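RNA-binding protein Smaug (Drosophila melanogaster, PDB 1OXJ) binds RNA through its SAM domain, which in this fragment is packed against a helical PHAT domain. Local coordinates at residues I10-S16 with V94-M98; L90-V94 with F115-I119. All coordinates share one frame; numbering follows the deposited sequence.

Interaction 1: I10-S16 with V94-M98; sequences IGLWLKS and VLTPM
Ile10 starts the contact from the first turn of helix 10-16. Its CB points away from the loop, and chi1 of -168° with chi2 of 65° brings CD1 round to Pro97 CG at 4.0 Å. Leu12, two residues on, points at the loop directly. Its CD1 sits against both methyls of Leu95, so closely that the exact fit is doubtful. Trp13 meets Leu95, Thr96 and Pro97. Its CB lies 3.3 Å from Leu95 O. Pro97 CD rests over one face of the indole, 3.9 Å from the centroid of the five-membered ring and 19° off the ring normal, a CH-pi contact. Thr96 CA makes a second one with the same ring, at 4.1 Å from its centroid. Thr96 CG2 approaches the nitrogen corner, 3.5 Å from Trp13 NE1. Ser16 ends the segment: its CB touches Leu95 CD1 at 3.8 Å. No hydrogen bond crosses between the two segments. The contact joins the SAM domain to the PHAT region by apolar packing. Trp13 and Thr96 both rest on Leu62 of helix 49-77, which runs from one family region into the other. Thr96 OG1 hydrogen-bonds to Ile93 O and to Arg65 NH1. Met34 of helix 31-34 touches Ile10 and Pro97, and Arg148 of helix 136-150 touches Leu95.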
ATOM      1  N   ILE A  10       2.100   2.148 -11.267  1.00 35.10           N
ATOM      2  CA  ILE A  10       2.557   0.832 -11.694  1.00 35.62           C
ATOM      3  C   ILE A  10       4.072   0.741 -11.831  1.00 34.52           C
ATOM      4  O   ILE A  10       4.678  -0.243 -11.416  1.00 32.23           O
ATOM      5  CB  ILE A  10       1.899   0.414 -13.029  1.00 37.41           C
ATOM      6  CG1 ILE A  10       2.171  -1.066 -13.291  1.00 40.08           C
ATOM      7  CG2 ILE A  10       2.400   1.285 -14.167  1.00 41.15           C
ATOM      8  CD1 ILE A  10       1.507  -1.987 -12.258  1.00 37.77           C
ATOM      9  N   GLY A  11       4.687   1.771 -12.409  1.00 34.40           N
ATOM     10  CA  GLY A  11       6.131   1.750 -12.581  1.00 33.98           C
ATOM     11  C   GLY A  11       6.912   1.679 -11.282  1.00 33.00           C
ATOM     12  O   GLY A  11       7.839   0.874 -11.138  1.00 35.61           O
ATOM     13  N   LEU A  12       6.547   2.524 -10.329  1.00 34.47           N
ATOM     14  CA  LEU A  12       7.236   2.547  -9.045  1.00 34.93           C
ATOM     15  C   LEU A  12       7.046   1.215  -8.325  1.00 34.38           C
ATOM     16  O   LEU A  12       7.967   0.700  -7.687  1.00 33.75           O
ATOM     17  CB  LEU A  12       6.715   3.705  -8.189  1.00 38.72           C
ATOM     18  CG  LEU A  12       7.375   3.968  -6.822  1.00 43.38           C
ATOM     19  CD1 LEU A  12       6.954   2.908  -5.830  1.00 46.95           C
ATOM     20  CD2 LEU A  12       8.900   3.986  -6.962  1.00 46.41           C
ATOM     21  N   TRP A  13       5.847   0.650  -8.432  1.00 33.10           N
ATOM     22  CA  TRP A  13       5.563  -0.627  -7.786  1.00 29.97           C
ATOM     23  C   TRP A  13       6.466  -1.711  -8.369  1.00 29.99           C
ATOM     24  O   TRP A  13       7.116  -2.449  -7.634  1.00 30.66           O
ATOM     25  CB  TRP A  13       4.086  -1.005  -7.983  1.00 30.10           C
ATOM     26  CG  TRP A  13       3.699  -2.314  -7.332  1.00 32.16           C
ATOM     27  CD1 TRP A  13       3.821  -2.642  -6.011  1.00 33.67           C
ATOM     28  CD2 TRP A  13       3.072  -3.436  -7.969  1.00 34.99           C
ATOM     29  NE1 TRP A  13       3.301  -3.902  -5.782  1.00 35.65           N
ATOM     30  CE2 TRP A  13       2.836  -4.410  -6.967  1.00 36.34           C
ATOM     31  CE3 TRP A  13       2.683  -3.714  -9.288  1.00 35.73           C
ATOM     32  CZ2 TRP A  13       2.225  -5.642  -7.245  1.00 36.63           C
ATOM     33  CZ3 TRP A  13       2.078  -4.941  -9.564  1.00 36.53           C
ATOM     34  CH2 TRP A  13       1.856  -5.887  -8.542  1.00 36.49           C
ATOM     35  N   LEU A  14       6.506  -1.812  -9.694  1.00 29.61           N
ATOM     36  CA  LEU A  14       7.348  -2.816 -10.336  1.00 30.94           C
ATOM     37  C   LEU A  14       8.819  -2.652  -9.942  1.00 31.83           C
ATOM     38  O   LEU A  14       9.523  -3.638  -9.710  1.00 31.00           O
ATOM     39  CB  LEU A  14       7.218  -2.730 -11.853  1.00 30.56           C
ATOM     40  CG  LEU A  14       5.859  -3.119 -12.434  1.00 30.45           C
ATOM     41  CD1 LEU A  14       5.895  -2.943 -13.955  1.00 32.03           C
ATOM     42  CD2 LEU A  14       5.548  -4.560 -12.078  1.00 28.73           C
ATOM     43  N   LYS A  15       9.283  -1.409  -9.903  1.00 32.55           N
ATOM     44  CA  LYS A  15      10.661  -1.130  -9.515  1.00 36.61           C
ATOM     45  C   LYS A  15      10.927  -1.662  -8.105  1.00 38.08           C
ATOM     46  O   LYS A  15      12.032  -2.124  -7.796  1.00 38.55           O
ATOM     47  CB  LYS A  15      10.927   0.383  -9.557  1.00 39.27           C
ATOM     48  CG  LYS A  15      11.096   0.946 -10.966  1.00 43.06           C
ATOM     49  CD  LYS A  15      11.191   2.464 -10.960  1.00 46.76           C
ATOM     50  CE  LYS A  15      11.510   3.012 -12.346  1.00 49.09           C
ATOM     51  NZ  LYS A  15      11.525   4.508 -12.356  1.00 50.90           N
ATOM     52  N   SER A  16       9.904  -1.618  -7.253  1.00 37.97           N
ATOM     53  CA  SER A  16      10.055  -2.082  -5.878  1.00 37.69           C
ATOM     54  C   SER A  16      10.161  -3.600  -5.768  1.00 39.10           C
ATOM     55  O   SER A  16      10.640  -4.123  -4.759  1.00 39.25           O
ATOM     56  CB  SER A  16       8.890  -1.579  -5.011  1.00 37.69           C
ATOM     57  OG  SER A  16       7.728  -2.376  -5.169  1.00 36.90           O
ATOM     58  N   VAL A  94       1.935   0.367   0.593  1.00 28.23           N
ATOM     59  CA  VAL A  94       2.007   1.778   0.215  1.00 29.18           C
ATOM     60  C   VAL A  94       2.361   2.085  -1.245  1.00 30.32           C
ATOM     61  O   VAL A  94       1.877   3.075  -1.806  1.00 30.63           O
ATOM     62  CB  VAL A  94       2.967   2.539   1.148  1.00 28.80           C
ATOM     63  CG1 VAL A  94       4.412   2.105   0.893  1.00 28.61           C
ATOM     64  CG2 VAL A  94       2.764   4.042   0.978  1.00 32.53           C
ATOM     65  N   LEU A  95       3.166   1.232  -1.870  1.00 30.73           N
ATOM     66  CA  LEU A  95       3.562   1.453  -3.265  1.00 30.86           C
ATOM     67  C   LEU A  95       2.701   0.719  -4.283  1.00 31.66           C
ATOM     68  O   LEU A  95       2.894   0.884  -5.492  1.00 31.36           O
ATOM     69  CB  LEU A  95       5.019   1.039  -3.478  1.00 32.87           C
ATOM     70  CG  LEU A  95       6.050   1.726  -2.583  1.00 32.63           C
ATOM     71  CD1 LEU A  95       7.448   1.278  -2.985  1.00 34.34           C
ATOM     72  CD2 LEU A  95       5.915   3.236  -2.695  1.00 35.18           C
ATOM     73  N   THR A  96       1.765  -0.100  -3.812  1.00 30.33           N
ATOM     74  CA  THR A  96       0.899  -0.850  -4.728  1.00 30.69           C
ATOM     75  C   THR A  96      -0.133   0.029  -5.429  1.00 29.61           C
ATOM     76  O   THR A  96      -0.540   1.063  -4.905  1.00 30.70           O
ATOM     77  CB  THR A  96       0.133  -1.975  -3.989  1.00 28.56           C
ATOM     78  OG1 THR A  96      -0.781  -1.397  -3.047  1.00 28.97           O
ATOM     79  CG2 THR A  96       1.103  -2.883  -3.256  1.00 28.13           C
ATOM     80  N   PRO A  97      -0.577  -0.385  -6.630  1.00 28.70           N
ATOM     81  CA  PRO A  97      -1.570   0.362  -7.405  1.00 29.50           C
ATOM     82  C   PRO A  97      -2.883   0.439  -6.643  1.00 29.21           C
ATOM     83  O   PRO A  97      -3.456  -0.590  -6.267  1.00 29.55           O
ATOM     84  CB  PRO A  97      -1.708  -0.458  -8.690  1.00 29.43           C
ATOM     85  CG  PRO A  97      -0.372  -1.139  -8.816  1.00 29.70           C
ATOM     86  CD  PRO A  97      -0.062  -1.536  -7.394  1.00 30.14           C
ATOM     87  N   MET A  98      -3.345   1.660  -6.397  1.00 29.51           N
ATOM     88  CA  MET A  98      -4.589   1.881  -5.681  1.00 29.29           C
ATOM     89  C   MET A  98      -5.486   2.834  -6.450  1.00 30.44           C
ATOM     90  O   MET A  98      -5.042   3.868  -6.943  1.00 29.10           O
ATOM     91  CB  MET A  98      -4.324   2.475  -4.289  1.00 29.53           C
ATOM     92  CG  MET A  98      -3.596   1.556  -3.311  1.00 31.79           C
ATOM     93  SD  MET A  98      -3.495   2.301  -1.620  1.00 26.44           S
ATOM     94  CE  MET A  98      -1.728   2.216  -1.307  1.00 32.17           C
TER

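Interaction 2: L90-V94 with F115-I119; sequences LTNIV and FLKVI
Phe115 reaches from helix 111-127 to the end of helix 83-91 and meets three side chains there. Its CG is anti to the backbone N (chi1 -172°), and chi2 of 88° sets the ring across the CA-CB-CG plane. Ile93 CG2 comes to 3.6 Å from Phe115 CD1, the two side chains running past each other in opposite directions. Val94 approaches the far end of the ring, with CB 3.7 Å from Phe115 CZ. Leu90 divides its two methyls. CD2 lies 3.7 Å from Phe115 CE1 and also touches Val118 CG1. CD1 meets Ile119 CD1 at 3.7 Å. In Leu90 CG stands anti to the carbonyl carbon (chi1 -65°) and the chain beyond is extended, which places both methyls at the opposing helix. Leu90 O lies at the edge of the Phe115 ring, in its plane. That oxygen already accepts from Ile93 N and Val94 N. Every residue that touches is buried, and no hydrogen bond spans the segments. The helical core of the PHAT region is therefore held here by dispersion and the hydrophobic effect, while Leu90 O, beside the ring, is satisfied by two N-H groups of its own segment.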
ATOM      1  N   LEU A  90       2.266  -2.222   6.279  1.00 32.43           N
ATOM      2  CA  LEU A  90       1.987  -1.058   5.441  1.00 32.17           C
ATOM      3  C   LEU A  90       3.054  -0.838   4.380  1.00 32.48           C
ATOM      4  O   LEU A  90       2.755  -0.433   3.256  1.00 33.40           O
ATOM      5  CB  LEU A  90       1.846   0.209   6.289  1.00 30.76           C
ATOM      6  CG  LEU A  90       0.663   0.250   7.262  1.00 32.21           C
ATOM      7  CD1 LEU A  90       0.736   1.529   8.083  1.00 29.52           C
ATOM      8  CD2 LEU A  90      -0.665   0.176   6.496  1.00 29.80           C
ATOM      9  N   THR A  91       4.300  -1.118   4.738  1.00 33.22           N
ATOM     10  CA  THR A  91       5.424  -0.947   3.825  1.00 32.40           C
ATOM     11  C   THR A  91       5.231  -1.697   2.508  1.00 33.70           C
ATOM     12  O   THR A  91       5.650  -1.228   1.441  1.00 31.12           O
ATOM     13  CB  THR A  91       6.725  -1.429   4.489  1.00 33.34           C
ATOM     14  OG1 THR A  91       7.079  -0.513   5.537  1.00 33.46           O
ATOM     15  CG2 THR A  91       7.848  -1.524   3.473  1.00 36.90           C
ATOM     16  N   ASN A  92       4.586  -2.858   2.585  1.00 31.68           N
ATOM     17  CA  ASN A  92       4.363  -3.677   1.404  1.00 33.11           C
ATOM     18  C   ASN A  92       3.068  -3.355   0.676  1.00 32.62           C
ATOM     19  O   ASN A  92       2.694  -4.048  -0.267  1.00 32.83           O
ATOM     20  CB  ASN A  92       4.381  -5.154   1.794  1.00 37.84           C
ATOM     21  CG  ASN A  92       5.707  -5.568   2.396  1.00 41.03           C
ATOM     22  OD1 ASN A  92       6.762  -5.306   1.822  1.00 45.67           O
ATOM     23  ND2 ASN A  92       5.663  -6.216   3.554  1.00 43.75           N
ATOM     24  N   ILE A  93       2.392  -2.297   1.103  1.00 32.14           N
ATOM     25  CA  ILE A  93       1.135  -1.915   0.465  1.00 30.75           C
ATOM     26  C   ILE A  93       1.181  -0.488  -0.082  1.00 30.78           C
ATOM     27  O   ILE A  93       0.575  -0.182  -1.114  1.00 28.38           O
ATOM     28  CB  ILE A  93      -0.037  -2.029   1.477  1.00 30.64           C
ATOM     29  CG1 ILE A  93      -0.249  -3.499   1.858  1.00 29.98           C
ATOM     30  CG2 ILE A  93      -1.318  -1.436   0.888  1.00 31.66           C
ATOM     31  CD1 ILE A  93      -1.371  -3.708   2.864  1.00 30.35           C
ATOM     32  N   VAL A  94       1.935   0.367   0.593  1.00 28.23           N
ATOM     33  CA  VAL A  94       2.007   1.778   0.215  1.00 29.18           C
ATOM     34  C   VAL A  94       2.361   2.085  -1.245  1.00 30.32           C
ATOM     35  O   VAL A  94       1.877   3.075  -1.806  1.00 30.63           O
ATOM     36  CB  VAL A  94       2.967   2.539   1.148  1.00 28.80           C
ATOM     37  CG1 VAL A  94       4.412   2.105   0.893  1.00 28.61           C
ATOM     38  CG2 VAL A  94       2.764   4.042   0.978  1.00 32.53           C
ATOM     39  N   PHE A 115      -6.491   1.806   3.853  1.00 29.91           N
ATOM     40  CA  PHE A 115      -5.100   2.173   4.099  1.00 31.26           C
ATOM     41  C   PHE A 115      -5.025   3.442   4.944  1.00 30.52           C
ATOM     42  O   PHE A 115      -4.259   3.515   5.910  1.00 31.71           O
ATOM     43  CB  PHE A 115      -4.369   2.391   2.770  1.00 28.09           C
ATOM     44  CG  PHE A 115      -2.887   2.577   2.922  1.00 28.26           C
ATOM     45  CD1 PHE A 115      -2.039   1.482   2.931  1.00 25.50           C
ATOM     46  CD2 PHE A 115      -2.345   3.850   3.064  1.00 29.46           C
ATOM     47  CE1 PHE A 115      -0.650   1.644   3.078  1.00 28.38           C
ATOM     48  CE2 PHE A 115      -0.962   4.031   3.212  1.00 29.25           C
ATOM     49  CZ  PHE A 115      -0.116   2.920   3.217  1.00 28.14           C
ATOM     50  N   LEU A 116      -5.816   4.446   4.582  1.00 31.21           N
ATOM     51  CA  LEU A 116      -5.828   5.690   5.335  1.00 32.03           C
ATOM     52  C   LEU A 116      -6.398   5.481   6.737  1.00 33.31           C
ATOM     53  O   LEU A 116      -5.988   6.152   7.688  1.00 33.52           O
ATOM     54  CB  LEU A 116      -6.628   6.758   4.589  1.00 34.14           C
ATOM     55  CG  LEU A 116      -5.970   7.348   3.339  1.00 34.11           C
ATOM     56  CD1 LEU A 116      -6.916   8.342   2.713  1.00 37.05           C
ATOM     57  CD2 LEU A 116      -4.645   8.026   3.707  1.00 37.02           C
ATOM     58  N   LYS A 117      -7.335   4.546   6.868  1.00 34.03           N
ATOM     59  CA  LYS A 117      -7.926   4.252   8.177  1.00 35.85           C
ATOM     60  C   LYS A 117      -6.852   3.679   9.100  1.00 34.67           C
ATOM     61  O   LYS A 117      -6.750   4.069  10.264  1.00 35.06           O
ATOM     62  CB  LYS A 117      -9.075   3.237   8.050  1.00 38.64           C
ATOM     63  CG  LYS A 117     -10.456   3.854   7.835  1.00 45.13           C
ATOM     64  CD  LYS A 117     -11.543   2.774   7.871  1.00 49.63           C
ATOM     65  CE  LYS A 117     -12.945   3.370   7.861  1.00 51.61           C
ATOM     66  NZ  LYS A 117     -13.262   4.042   6.571  1.00 55.67           N
ATOM     67  N   VAL A 118      -6.060   2.748   8.576  1.00 32.87           N
ATOM     68  CA  VAL A 118      -4.994   2.129   9.348  1.00 31.81           C
ATOM     69  C   VAL A 118      -3.944   3.172   9.723  1.00 33.07           C
ATOM     70  O   VAL A 118      -3.420   3.160  10.841  1.00 31.08           O
ATOM     71  CB  VAL A 118      -4.328   0.987   8.563  1.00 32.97           C
ATOM     72  CG1 VAL A 118      -3.038   0.561   9.258  1.00 31.90           C
ATOM     73  CG2 VAL A 118      -5.290  -0.196   8.460  1.00 33.65           C
ATOM     74  N   ILE A 119      -3.642   4.084   8.800  1.00 31.11           N
ATOM     75  CA  ILE A 119      -2.670   5.132   9.098  1.00 32.71           C
ATOM     76  C   ILE A 119      -3.146   5.945  10.299  1.00 33.81           C
ATOM     77  O   ILE A 119      -2.350   6.288  11.176  1.00 34.68           O
ATOM     78  CB  ILE A 119      -2.458   6.087   7.892  1.00 32.62           C
ATOM     79  CG1 ILE A 119      -1.708   5.367   6.767  1.00 31.58           C
ATOM     80  CG2 ILE A 119      -1.669   7.315   8.336  1.00 35.37           C
ATOM     81  CD1 ILE A 119      -0.287   4.922   7.145  1.00 33.91           C
TER

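Interactions 1 and 2 follow one another along the chain. Their centres are about 13 Å apart. Val94 belongs to a segment of each but makes its contacts across the segments only in interaction 2, inside the PHAT core. From there the chain runs on to Leu95, Thr96 and Pro97, which meet the SAM helix in interaction 1. The two contacts also touch directly, where Met98 CE packs 3.3 Å from Ile93 O. Helix 49-77 backs both contacts, through Leu62 in the first and Ile68 and Leu69 in the second. The 90-98 chain thus connects the PHAT core with the interdomain surface.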